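Local coordinates for protein alanine racemase (Corynebacterium glutamicum, PDB 2DY3) that is a dimeric pyridoxal-5'-phosphate-containing member of the alanine racemase family, joining a TIM-barrel-type N-terminal domain to a C-terminal domain rich in beta strands, at residues R18-M23 against L217-L222; Q67-D70 against E76-C79; R172-F177 against S206-E211; P234-E239 against E347-P352. All coordinates share one frame; numbering follows the deposited sequence.

Overall arrangement
Contacts 1, 2 and 3 belong to the N-terminal, TIM-barrel-type domain, and contact 4 to the C-terminal one. Along the chain, contacts 2 and 3 come one after the other inside the long loop that contact 1 closes, and contact 4 follows. The centres of contacts 2 and 3 each lie about 20 Å from that of contact 1, and contacts 3 and 4 are the most distant pair, about 31 Å between centres. Contact 1 touches contact 3 through Met-23 and His-209. It meets contact 4 through Leu-222 and Val-349, and probably by a hydrogen bond from Ala-235 N to Tyr-220 O, so segment 217-222 lies between the pyridoxal-5'-phosphate site and the start of strand 236-247.

Contact 1 (R18-M23 against L217-L222); sequences RVLKQM and LAFYGL. With PLP (pyridoxal-5'-phosphate), chain F.
Leu-20 and Phe-219 have the nearest CA atoms across the contact, 7.6 Å apart, where helix 10-24 of the TIM-barrel-type domain meets the 3-10 turn 217-220 that follows strand 212-213. No hydrogen bond joins the two segments, and the contact is a small, buried apolar one carried from the helix by a single side chain. With CG anti to its carbonyl carbon (chi1 -65°), Leu-20 points its fork at the turn and divides it between two partners. CD1 sits almost centrally over one face of the Phe-219 ring, 3.3 Å from its centroid and 10° off the normal, a close CH-pi contact. The other methyl, CD2, lies 3.7 Å from Ala-218 CB. Phe-219 also packs on Leu-29 and Ala-31 of strand 28-32, while Phe-202 of helix 199-202 touches Leu-20, so both elements border the pair. The first residue of the same turn faces pyridoxal-5'-phosphate. Ser-199 N, Gly-216 N and the hydroxyls of Tyr-38 and Tyr-346 are all hydrogen-bonded to this ligand. To these Leu-217 adds its backbone N-H, which reaches phosphate oxygen O1P at 2.9 Å with a nearly straight N-H...O angle of 166°.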
loop_
_atom_site.group_PDB
_atom_site.type_symbol
_atom_site.label_atom_id
_atom_site.label_comp_id
_atom_site.label_asym_id
_atom_site.label_seq_id
_atom_site.Cartn_x
_atom_site.Cartn_y
_atom_site.Cartn_z
ATOM N N ARG B 18 -4.943 -0.690 27.971
ATOM C CA ARG B 18 -5.401 -0.841 29.353
ATOM C C ARG B 18 -6.609 -1.781 29.423
ATOM O O ARG B 18 -6.693 -2.634 30.307
ATOM C CB ARG B 18 -5.780 0.521 29.946
ATOM C CG ARG B 18 -4.599 1.441 30.211
ATOM C CD ARG B 18 -5.054 2.827 30.666
ATOM N NE ARG B 18 -5.894 2.780 31.863
ATOM C CZ ARG B 18 -6.419 3.853 32.453
ATOM N NH1 ARG B 18 -6.193 5.067 31.962
ATOM N NH2 ARG B 18 -7.174 3.715 33.537
ATOM N N VAL B 19 -7.541 -1.620 28.490
ATOM C CA VAL B 19 -8.733 -2.463 28.453
ATOM C C VAL B 19 -8.382 -3.925 28.178
ATOM O O VAL B 19 -9.033 -4.839 28.691
ATOM C CB VAL B 19 -9.721 -1.988 27.365
ATOM C CG1 VAL B 19 -10.813 -3.026 27.166
ATOM C CG2 VAL B 19 -10.330 -0.660 27.763
ATOM N N LEU B 20 -7.359 -4.147 27.361
ATOM C CA LEU B 20 -6.953 -5.509 27.049
ATOM C C LEU B 20 -6.176 -6.102 28.222
ATOM O O LEU B 20 -6.289 -7.294 28.515
ATOM C CB LEU B 20 -6.100 -5.540 25.778
ATOM C CG LEU B 20 -6.804 -5.125 24.484
ATOM C CD1 LEU B 20 -5.842 -5.235 23.323
ATOM C CD2 LEU B 20 -8.016 -6.011 24.244
ATOM N N LYS B 21 -5.392 -5.265 28.895
ATOM C CA LYS B 21 -4.612 -5.723 30.034
ATOM C C LYS B 21 -5.568 -6.173 31.139
ATOM O O LYS B 21 -5.392 -7.238 31.730
ATOM C CB LYS B 21 -3.697 -4.601 30.542
ATOM C CG LYS B 21 -2.603 -5.078 31.488
ATOM C CD LYS B 21 -1.717 -6.119 30.809
ATOM C CE LYS B 21 -0.709 -6.732 31.772
ATOM N NZ LYS B 21 0.270 -5.737 32.267
ATOM N N GLN B 22 -6.592 -5.372 31.410
ATOM C CA GLN B 22 -7.553 -5.742 32.440
ATOM C C GLN B 22 -8.225 -7.069 32.080
ATOM O O GLN B 22 -8.375 -7.943 32.929
ATOM C CB GLN B 22 -8.613 -4.649 32.611
ATOM C CG GLN B 22 -9.567 -4.914 33.771
ATOM C CD GLN B 22 -8.852 -4.961 35.120
ATOM O OE1 GLN B 22 -9.434 -5.357 36.136
ATOM N NE2 GLN B 22 -7.588 -4.546 35.134
ATOM N N MET B 23 -8.611 -7.217 30.816
ATOM C CA MET B 23 -9.264 -8.437 30.341
ATOM C C MET B 23 -8.379 -9.685 30.368
ATOM O O MET B 23 -8.882 -10.806 30.452
ATOM C CB MET B 23 -9.773 -8.243 28.910
ATOM C CG MET B 23 -10.935 -7.279 28.770
ATOM S SD MET B 23 -11.451 -7.133 27.050
ATOM C CE MET B 23 -12.292 -8.698 26.814
ATOM N N LEU B 217 -5.627 -6.736 16.364
ATOM C CA LEU B 217 -6.746 -5.884 15.976
ATOM C C LEU B 217 -7.341 -5.025 17.102
ATOM O O LEU B 217 -7.543 -3.827 16.924
ATOM C CB LEU B 217 -7.829 -6.771 15.350
ATOM C CG LEU B 217 -8.932 -6.194 14.459
ATOM C CD1 LEU B 217 -9.912 -5.501 15.321
ATOM C CD2 LEU B 217 -8.370 -5.256 13.398
ATOM N N ALA B 218 -7.617 -5.632 18.255
ATOM C CA ALA B 218 -8.206 -4.902 19.375
ATOM C C ALA B 218 -7.395 -3.704 19.890
ATOM O O ALA B 218 -7.973 -2.736 20.391
ATOM C CB ALA B 218 -8.499 -5.867 20.534
ATOM N N PHE B 219 -6.071 -3.760 19.782
ATOM C CA PHE B 219 -5.238 -2.651 20.256
ATOM C C PHE B 219 -5.504 -1.379 19.459
ATOM O O PHE B 219 -5.303 -0.260 19.951
ATOM C CB PHE B 219 -3.743 -2.991 20.143
ATOM C CG PHE B 219 -3.235 -3.906 21.224
ATOM C CD1 PHE B 219 -3.299 -5.281 21.083
ATOM C CD2 PHE B 219 -2.700 -3.382 22.391
ATOM C CE1 PHE B 219 -2.837 -6.119 22.087
ATOM C CE2 PHE B 219 -2.238 -4.212 23.394
ATOM C CZ PHE B 219 -2.305 -5.581 23.243
ATOM N N TYR B 220 -5.959 -1.560 18.224
ATOM C CA TYR B 220 -6.235 -0.440 17.336
ATOM C C TYR B 220 -7.688 0.016 17.445
ATOM O O TYR B 220 -8.145 0.862 16.676
ATOM C CB TYR B 220 -5.877 -0.849 15.904
ATOM C CG TYR B 220 -4.488 -1.450 15.837
ATOM C CD1 TYR B 220 -3.363 -0.669 16.079
ATOM C CD2 TYR B 220 -4.307 -2.814 15.630
ATOM C CE1 TYR B 220 -2.101 -1.228 16.125
ATOM C CE2 TYR B 220 -3.043 -3.380 15.678
ATOM C CZ TYR B 220 -1.945 -2.579 15.925
ATOM O OH TYR B 220 -0.685 -3.134 15.971
ATOM N N GLY B 221 -8.406 -0.568 18.400
ATOM C CA GLY B 221 -9.786 -0.191 18.645
ATOM C C GLY B 221 -10.863 -0.737 17.728
ATOM O O GLY B 221 -11.949 -0.159 17.649
ATOM N N LEU B 222 -10.592 -1.844 17.048
ATOM C CA LEU B 222 -11.580 -2.421 16.142
ATOM C C LEU B 222 -12.111 -3.749 16.682
ATOM O O LEU B 222 -11.361 -4.529 17.255
ATOM C CB LEU B 222 -10.960 -2.621 14.758
ATOM C CG LEU B 222 -10.294 -1.403 14.106
ATOM C CD1 LEU B 222 -9.550 -1.836 12.841
ATOM C CD2 LEU B 222 -11.341 -0.349 13.779
HETATM N N1 PLP F . -1.120 -14.244 15.947
HETATM C C2 PLP F . -0.574 -14.483 14.683
HETATM C C2A PLP F . 0.301 -15.707 14.469
HETATM C C3 PLP F . -0.859 -13.578 13.633
HETATM O O3 PLP F . -0.337 -13.798 12.375
HETATM C C4 PLP F . -1.688 -12.440 13.884
HETATM C C4A PLP F . -2.066 -11.435 12.766
HETATM C C5 PLP F . -2.236 -12.251 15.201
HETATM C C6 PLP F . -1.936 -13.154 16.208
HETATM C C5A PLP F . -3.136 -11.104 15.547
HETATM O O4P PLP F . -4.488 -11.406 15.229
HETATM P P PLP F . -5.762 -10.426 15.447
HETATM O O1P PLP F . -5.496 -9.155 14.785
HETATM O O2P PLP F . -6.836 -11.191 14.814
HETATM O O3P PLP F . -5.851 -10.305 16.919
#

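Contact 2 (Q67-D70 against E76-C79); sequences QLRD and EVLC
Val-77 meets helix 62-70 with both of its methyls, and the two meetings differ in character. The tighter one, toward the partly exposed side, is with Arg-69: CG2 lies over one face of the guanidinium, 3.5 Å from NH1, while Glu-76 CA stands at the edge of the group, near its plane. Arg-69 reaches there by a chain bent at chi2 (-72°), its side chain sliding past that of Val-77 in the opposite direction. Backbone oxygens hold the guanidinium in place: Gln-75 O and Ile-73 O accept hydrogen bonds from NH1, Asn-95 O from NH2 and Arg-94 O from NE, which ties the end of the helix to the loops around the sheet. On this side too, the CB of Glu-76 is directed away from the helix and its carboxylate forms a salt bridge with Arg-118. The buried pair is more widely spaced and wholly apolar, Leu-68 CD1 lying 4.0 Å from Val-77 CG1. The two segments belong to the beta-alpha-beta unit of strand 56-59, helix 62-70 and strand 76-81. Leu-68 extends the packing to Phe-57 and Val-59 of the first strand and to Val-42 and Ala-46 of helix 42-50, and Val-77 also touches Ala-65.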
loop_
_atom_site.group_PDB
_atom_site.type_symbol
_atom_site.label_atom_id
_atom_site.label_comp_id
_atom_site.label_asym_id
_atom_site.label_seq_id
_atom_site.Cartn_x
_atom_site.Cartn_y
_atom_site.Cartn_z
ATOM N N GLN B 67 13.184 -4.199 14.100
ATOM C CA GLN B 67 12.759 -2.798 14.143
ATOM C C GLN B 67 12.235 -2.470 15.548
ATOM O O GLN B 67 12.413 -1.356 16.048
ATOM C CB GLN B 67 11.669 -2.531 13.090
ATOM C CG GLN B 67 11.088 -1.109 13.127
ATOM C CD GLN B 67 10.036 -0.857 12.054
ATOM O OE1 GLN B 67 9.237 -1.738 11.734
ATOM N NE2 GLN B 67 10.023 0.355 11.503
ATOM N N LEU B 68 11.592 -3.445 16.188
ATOM C CA LEU B 68 11.078 -3.238 17.537
ATOM C C LEU B 68 12.232 -2.990 18.507
ATOM O O LEU B 68 12.161 -2.106 19.361
ATOM C CB LEU B 68 10.259 -4.448 17.995
ATOM C CG LEU B 68 8.909 -4.587 17.289
ATOM C CD1 LEU B 68 8.143 -5.773 17.851
ATOM C CD2 LEU B 68 8.117 -3.301 17.477
ATOM N N ARG B 69 13.293 -3.779 18.376
ATOM C CA ARG B 69 14.447 -3.612 19.245
ATOM C C ARG B 69 15.069 -2.252 18.966
ATOM O O ARG B 69 15.532 -1.585 19.886
ATOM C CB ARG B 69 15.471 -4.729 19.012
ATOM C CG ARG B 69 15.074 -6.077 19.615
ATOM C CD ARG B 69 15.172 -6.099 21.146
ATOM N NE ARG B 69 14.770 -7.401 21.683
ATOM C CZ ARG B 69 13.696 -7.612 22.443
ATOM N NH1 ARG B 69 12.900 -6.606 22.778
ATOM N NH2 ARG B 69 13.404 -8.840 22.846
ATOM N N ASP B 70 15.059 -1.845 17.695
ATOM C CA ASP B 70 15.608 -0.553 17.280
ATOM C C ASP B 70 14.951 0.635 17.987
ATOM O O ASP B 70 15.642 1.556 18.426
ATOM C CB ASP B 70 15.458 -0.355 15.764
ATOM C CG ASP B 70 16.584 -0.999 14.963
ATOM O OD1 ASP B 70 17.566 -1.474 15.571
ATOM O OD2 ASP B 70 16.488 -1.017 13.717
ATOM N N GLU B 76 9.708 -8.993 25.659
ATOM C CA GLU B 76 9.855 -10.235 24.914
ATOM C C GLU B 76 9.267 -9.990 23.513
ATOM O O GLU B 76 8.199 -9.387 23.385
ATOM C CB GLU B 76 9.065 -11.323 25.637
ATOM C CG GLU B 76 9.084 -12.694 25.010
ATOM C CD GLU B 76 8.220 -13.673 25.785
ATOM O OE1 GLU B 76 8.342 -13.709 27.029
ATOM O OE2 GLU B 76 7.424 -14.410 25.159
ATOM N N VAL B 77 9.965 -10.441 22.475
ATOM C CA VAL B 77 9.504 -10.269 21.098
ATOM C C VAL B 77 9.509 -11.604 20.346
ATOM O O VAL B 77 10.507 -12.320 20.355
ATOM C CB VAL B 77 10.393 -9.259 20.322
ATOM C CG1 VAL B 77 9.981 -9.224 18.838
ATOM C CG2 VAL B 77 10.251 -7.860 20.927
ATOM N N LEU B 78 8.391 -11.930 19.701
ATOM C CA LEU B 78 8.261 -13.176 18.940
ATOM C C LEU B 78 8.075 -12.902 17.446
ATOM O O LEU B 78 7.303 -12.034 17.050
ATOM C CB LEU B 78 7.078 -13.995 19.457
ATOM C CG LEU B 78 6.760 -15.313 18.735
ATOM C CD1 LEU B 78 7.935 -16.288 18.805
ATOM C CD2 LEU B 78 5.531 -15.930 19.374
ATOM N N CYS B 79 8.793 -13.662 16.627
ATOM C CA CYS B 79 8.752 -13.537 15.172
ATOM C C CYS B 79 8.375 -14.912 14.595
ATOM O O CYS B 79 8.957 -15.927 14.970
ATOM C CB CYS B 79 10.143 -13.055 14.712
ATOM S SG CYS B 79 10.716 -13.532 13.099
#

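Contact 3 (R172-F177 against S206-E211)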
loop_
_atom_site.group_PDB
_atom_site.type_symbol
_atom_site.label_atom_id
_atom_site.label_comp_id
_atom_site.label_asym_id
_atom_site.label_seq_id
_atom_site.Cartn_x
_atom_site.Cartn_y
_atom_site.Cartn_z
ATOM N N ARG B 172 -11.611 -27.981 17.773
ATOM C CA ARG B 172 -10.921 -29.120 17.188
ATOM C C ARG B 172 -9.423 -28.814 17.172
ATOM O O ARG B 172 -8.595 -29.698 17.395
ATOM C CB ARG B 172 -11.423 -29.392 15.766
ATOM C CG ARG B 172 -10.867 -30.679 15.162
ATOM C CD ARG B 172 -11.234 -31.883 16.023
ATOM N NE ARG B 172 -12.682 -32.061 16.111
ATOM C CZ ARG B 172 -13.447 -32.487 15.108
ATOM N NH1 ARG B 172 -12.902 -32.790 13.937
ATOM N NH2 ARG B 172 -14.760 -32.598 15.273
ATOM N N GLN B 173 -9.084 -27.553 16.919
ATOM C CA GLN B 173 -7.689 -27.130 16.899
ATOM C C GLN B 173 -7.072 -27.219 18.294
ATOM O O GLN B 173 -5.925 -27.643 18.445
ATOM C CB GLN B 173 -7.563 -25.692 16.389
ATOM C CG GLN B 173 -7.830 -25.514 14.903
ATOM C CD GLN B 173 -7.350 -24.163 14.393
ATOM O OE1 GLN B 173 -6.145 -23.926 14.257
ATOM N NE2 GLN B 173 -8.288 -23.264 14.126
ATOM N N ILE B 174 -7.836 -26.817 19.310
ATOM C CA ILE B 174 -7.349 -26.852 20.684
ATOM C C ILE B 174 -7.059 -28.281 21.108
ATOM O O ILE B 174 -6.073 -28.542 21.793
ATOM C CB ILE B 174 -8.370 -26.227 21.671
ATOM C CG1 ILE B 174 -8.526 -24.736 21.372
ATOM C CG2 ILE B 174 -7.883 -26.390 23.114
ATOM C CD1 ILE B 174 -7.229 -23.979 21.485
ATOM N N ILE B 175 -7.919 -29.213 20.711
ATOM C CA ILE B 175 -7.694 -30.611 21.062
ATOM C C ILE B 175 -6.339 -31.064 20.510
ATOM O O ILE B 175 -5.536 -31.643 21.229
ATOM C CB ILE B 175 -8.796 -31.530 20.492
ATOM C CG1 ILE B 175 -10.109 -31.297 21.237
ATOM C CG2 ILE B 175 -8.378 -32.981 20.622
ATOM C CD1 ILE B 175 -11.265 -32.133 20.720
ATOM N N ALA B 176 -6.093 -30.789 19.231
ATOM C CA ALA B 176 -4.834 -31.164 18.597
ATOM C C ALA B 176 -3.645 -30.449 19.242
ATOM O O ALA B 176 -2.574 -31.026 19.399
ATOM C CB ALA B 176 -4.893 -30.849 17.111
ATOM N N PHE B 177 -3.840 -29.189 19.613
ATOM C CA PHE B 177 -2.784 -28.402 20.243
ATOM C C PHE B 177 -2.399 -29.002 21.593
ATOM O O PHE B 177 -1.221 -29.099 21.921
ATOM C CB PHE B 177 -3.252 -26.952 20.431
ATOM C CG PHE B 177 -2.206 -26.035 21.019
ATOM C CD1 PHE B 177 -1.047 -25.731 20.319
ATOM C CD2 PHE B 177 -2.403 -25.448 22.263
ATOM C CE1 PHE B 177 -0.105 -24.854 20.843
ATOM C CE2 PHE B 177 -1.470 -24.573 22.789
ATOM C CZ PHE B 177 -0.318 -24.273 22.076
ATOM N N SER B 206 -12.435 -16.942 27.258
ATOM C CA SER B 206 -11.553 -16.746 28.399
ATOM C C SER B 206 -10.961 -18.076 28.840
ATOM O O SER B 206 -9.941 -18.118 29.529
ATOM C CB SER B 206 -12.316 -16.107 29.559
ATOM O OG SER B 206 -11.451 -15.879 30.659
ATOM N N ASP B 207 -11.605 -19.166 28.438
ATOM C CA ASP B 207 -11.123 -20.490 28.794
ATOM C C ASP B 207 -9.877 -20.861 27.991
ATOM O O ASP B 207 -9.242 -21.880 28.261
ATOM C CB ASP B 207 -12.213 -21.538 28.556
ATOM C CG ASP B 207 -12.703 -21.557 27.122
ATOM O OD1 ASP B 207 -13.116 -22.638 26.655
ATOM O OD2 ASP B 207 -12.689 -20.496 26.462
ATOM N N LEU B 208 -9.521 -20.031 27.015
ATOM C CA LEU B 208 -8.354 -20.312 26.184
ATOM C C LEU B 208 -7.198 -19.342 26.395
ATOM O O LEU B 208 -6.266 -19.302 25.595
ATOM C CB LEU B 208 -8.754 -20.313 24.703
ATOM C CG LEU B 208 -9.869 -21.283 24.305
ATOM C CD1 LEU B 208 -10.203 -21.115 22.827
ATOM C CD2 LEU B 208 -9.431 -22.705 24.603
ATOM N N HIS B 209 -7.246 -18.564 27.468
ATOM C CA HIS B 209 -6.176 -17.604 27.734
ATOM C C HIS B 209 -4.806 -18.246 27.943
ATOM O O HIS B 209 -3.784 -17.670 27.570
ATOM C CB HIS B 209 -6.513 -16.749 28.953
ATOM C CG HIS B 209 -7.596 -15.747 28.705
ATOM N ND1 HIS B 209 -8.196 -15.592 27.473
ATOM C CD2 HIS B 209 -8.176 -14.837 29.525
ATOM C CE1 HIS B 209 -9.098 -14.628 27.545
ATOM N NE2 HIS B 209 -9.105 -14.154 28.778
ATOM N N MET B 210 -4.781 -19.432 28.542
ATOM C CA MET B 210 -3.521 -20.118 28.796
ATOM C C MET B 210 -2.595 -19.164 29.538
ATOM O O MET B 210 -3.055 -18.393 30.372
ATOM C CB MET B 210 -2.897 -20.565 27.474
ATOM C CG MET B 210 -3.828 -21.435 26.659
ATOM S SD MET B 210 -3.034 -22.210 25.260
ATOM C CE MET B 210 -2.269 -23.616 26.066
ATOM N N GLU B 211 -1.300 -19.195 29.245
ATOM C CA GLU B 211 -0.371 -18.301 29.941
ATOM C C GLU B 211 -0.223 -16.953 29.247
ATOM O O GLU B 211 0.258 -15.983 29.839
ATOM C CB GLU B 211 1.018 -18.935 30.062
ATOM C CG GLU B 211 1.106 -20.200 30.911
ATOM C CD GLU B 211 0.633 -21.437 30.171
ATOM O OE1 GLU B 211 0.605 -21.412 28.921
ATOM O OE2 GLU B 211 0.306 -22.440 30.841
#
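The ring of Phe-177 is met at its edge by Met-210, whose methyl CE lies in the ring plane 3.5 Å from CE2. The sulfur approaches the same corner, with SD 3.8 Å from Phe-177 CE2 and 5.1 Å from the ring centroid. Its direction is 73° off the ring normal, so this Met-aromatic contact lies nearer to the rim than to a face. The two side chains come from opposite directions. CG of Phe-177 is anti to its backbone N (chi1 -177°), which carries the ring out toward the loop, and the bend at the last torsion of Met-210 (chi3 82°) brings the methyl round to the ring edge. A second flat group, the imidazole of His-209, has Ser-206 CA over one face, 3.3 Å above its plane and offset toward the rim, and also meets the ring of Phe-202.

One helical turn before Phe-177, Ile-174 reaches tip to tip with Leu-208. Its CG1 is 3.9 Å from Leu-208 CD2, and its CD1 is only slightly farther from the same methyl. The two pairs form a short seam of aliphatic and Met-aromatic contacts with no hydrogen bond across it. Phe-177 also packs on Val-196 and Leu-208 on Cys-197, while Glu-211 is hydrogen-bonded to Lys-28 through the backbone and to Asn-194 N through OE1. Helix 169-186 is thereby packed against the loop that leads into strand 212-213, consistent with the layer of helices and loops outside the strands of a TIM-barrel-type domain.

Contact 4 (P234-E239 against E347-P352); sequences PAMTWE and EVVCRP
Trp-238 and Pro-352 make a CH-pi contact where strand 236-247 packs against segment 347-352; the strand belongs to the mixed sheet of the C-terminal domain, to which strand 4-8 also contributes. Pro-352 CG lies over one face of the indole, 3.6 Å from the centroid of the five-membered ring and 16° off its normal. The proline continues along the same face, its CB 3.6 Å from Trp-238 NE1, so that two ring carbons bear on the aromatic system. CG of Trp-238 is anti to its backbone N (chi1 -167°), which projects the indole from the strand toward the proline.

Polar groups lead outward from the contact. The carboxylate of Glu-347 uses both oxygens in hydrogen bonds, OE1 with Thr-343 OG1 and OE2 with Arg-281 N of the second subunit, so the helix that packs on the strand also takes part in the dimer interface.

Apolar and sulfur packing forms the remaining group. Met-236, two residues before Trp-238 and on the same side of the strand, extends to Val-349, with SD 4.0 Å from Val-349 CB. A more distant contact from the same sulfur to Pro-352 CG connects the two halves of the contact. Around them, Ile-8 touches Met-236, Thr-6 touches both Trp-238 and Pro-352, and Leu-222 packs on Val-349. At the tip of the methionine, the methyl CE of Met-236 packs against the carbonyl oxygen of Val-349, 3.5 Å away.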
loop_
_atom_site.group_PDB
_atom_site.type_symbol
_atom_site.label_atom_id
_atom_site.label_comp_id
_atom_site.label_asym_id
_atom_site.label_seq_id
_atom_site.Cartn_x
_atom_site.Cartn_y
_atom_site.Cartn_z
ATOM N N PRO B 234 -11.422 3.274 18.436
ATOM C CA PRO B 234 -10.743 3.254 17.137
ATOM C C PRO B 234 -9.629 4.290 17.147
ATOM O O PRO B 234 -9.806 5.381 17.672
ATOM C CB PRO B 234 -11.865 3.599 16.163
ATOM C CG PRO B 234 -13.046 2.940 16.804
ATOM C CD PRO B 234 -12.883 3.337 18.261
ATOM N N ALA B 235 -8.485 3.953 16.567
ATOM C CA ALA B 235 -7.358 4.875 16.579
ATOM C C ALA B 235 -7.005 5.516 15.236
ATOM O O ALA B 235 -6.269 6.503 15.195
ATOM C CB ALA B 235 -6.140 4.162 17.142
ATOM N N MET B 236 -7.521 4.972 14.141
ATOM C CA MET B 236 -7.186 5.524 12.835
ATOM C C MET B 236 -8.326 6.234 12.128
ATOM O O MET B 236 -9.478 5.788 12.149
ATOM C CB MET B 236 -6.657 4.419 11.904
ATOM C CG MET B 236 -6.301 4.912 10.497
ATOM S SD MET B 236 -5.761 3.590 9.365
ATOM C CE MET B 236 -4.087 3.279 9.975
ATOM N N THR B 237 -7.984 7.357 11.512
ATOM C CA THR B 237 -8.928 8.136 10.726
ATOM C C THR B 237 -8.184 8.475 9.435
ATOM O O THR B 237 -7.058 8.976 9.484
ATOM C CB THR B 237 -9.330 9.444 11.427
ATOM O OG1 THR B 237 -10.044 9.149 12.638
ATOM C CG2 THR B 237 -10.219 10.283 10.511
ATOM N N TRP B 238 -8.788 8.163 8.293
ATOM C CA TRP B 238 -8.191 8.459 6.987
ATOM C C TRP B 238 -9.000 9.622 6.427
ATOM O O TRP B 238 -10.215 9.514 6.259
ATOM C CB TRP B 238 -8.291 7.229 6.066
ATOM C CG TRP B 238 -7.443 7.292 4.808
ATOM C CD1 TRP B 238 -6.294 8.012 4.628
ATOM C CD2 TRP B 238 -7.635 6.541 3.600
ATOM N NE1 TRP B 238 -5.761 7.752 3.392
ATOM C CE2 TRP B 238 -6.560 6.851 2.740
ATOM C CE3 TRP B 238 -8.606 5.631 3.165
ATOM C CZ2 TRP B 238 -6.428 6.284 1.468
ATOM C CZ3 TRP B 238 -8.475 5.069 1.903
ATOM C CH2 TRP B 238 -7.394 5.396 1.070
ATOM N N GLU B 239 -8.336 10.740 6.149
ATOM C CA GLU B 239 -9.037 11.914 5.644
ATOM C C GLU B 239 -8.235 12.726 4.630
ATOM O O GLU B 239 -7.002 12.773 4.667
ATOM C CB GLU B 239 -9.447 12.822 6.814
ATOM C CG GLU B 239 -8.283 13.473 7.541
ATOM C CD GLU B 239 -8.694 14.158 8.842
ATOM O OE1 GLU B 239 -7.852 14.857 9.440
ATOM O OE2 GLU B 239 -9.854 13.994 9.274
ATOM N N GLU B 347 -8.321 -5.220 6.669
ATOM C CA GLU B 347 -7.818 -4.754 5.383
ATOM C C GLU B 347 -7.948 -3.251 5.167
ATOM O O GLU B 347 -7.047 -2.622 4.613
ATOM C CB GLU B 347 -8.498 -5.510 4.235
ATOM C CG GLU B 347 -7.952 -5.128 2.853
ATOM C CD GLU B 347 -8.406 -6.074 1.745
ATOM O OE1 GLU B 347 -9.623 -6.308 1.617
ATOM O OE2 GLU B 347 -7.545 -6.581 0.996
ATOM N N VAL B 348 -9.052 -2.662 5.610
ATOM C CA VAL B 348 -9.229 -1.230 5.424
ATOM C C VAL B 348 -8.166 -0.394 6.154
ATOM O O VAL B 348 -7.665 0.579 5.598
ATOM C CB VAL B 348 -10.649 -0.774 5.851
ATOM C CG1 VAL B 348 -11.702 -1.527 5.032
ATOM C CG2 VAL B 348 -10.860 -1.005 7.318
ATOM N N VAL B 349 -7.800 -0.760 7.382
ATOM C CA VAL B 349 -6.787 0.032 8.077
ATOM C C VAL B 349 -5.410 -0.114 7.435
ATOM O O VAL B 349 -4.552 0.754 7.590
ATOM C CB VAL B 349 -6.690 -0.325 9.576
ATOM C CG1 VAL B 349 -8.025 -0.014 10.264
ATOM C CG2 VAL B 349 -6.294 -1.786 9.753
ATOM N N CYS B 350 -5.209 -1.207 6.702
ATOM C CA CYS B 350 -3.939 -1.453 6.023
ATOM C C CYS B 350 -3.891 -0.783 4.656
ATOM O O CYS B 350 -2.830 -0.720 4.035
ATOM C CB CYS B 350 -3.709 -2.960 5.828
ATOM S SG CYS B 350 -3.128 -3.860 7.285
ATOM N N ARG B 351 -5.030 -0.278 4.187
ATOM C CA ARG B 351 -5.093 0.344 2.867
ATOM C C ARG B 351 -4.408 1.691 2.631
ATOM O O ARG B 351 -3.726 1.862 1.616
ATOM C CB ARG B 351 -6.550 0.446 2.405
ATOM C CG ARG B 351 -7.191 -0.894 2.060
ATOM C CD ARG B 351 -6.522 -1.559 0.852
ATOM N NE ARG B 351 -5.093 -1.790 1.061
ATOM C CZ ARG B 351 -4.584 -2.600 1.986
ATOM N NH1 ARG B 351 -5.389 -3.274 2.798
ATOM N NH2 ARG B 351 -3.266 -2.722 2.113
ATOM N N PRO B 352 -4.584 2.666 3.544
ATOM C CA PRO B 352 -3.967 3.995 3.392
ATOM C C PRO B 352 -2.468 3.931 3.116
ATOM O O PRO B 352 -1.689 3.522 3.974
ATOM C CB PRO B 352 -4.299 4.682 4.718
ATOM C CG PRO B 352 -5.651 4.101 5.042
ATOM C CD PRO B 352 -5.405 2.616 4.764
#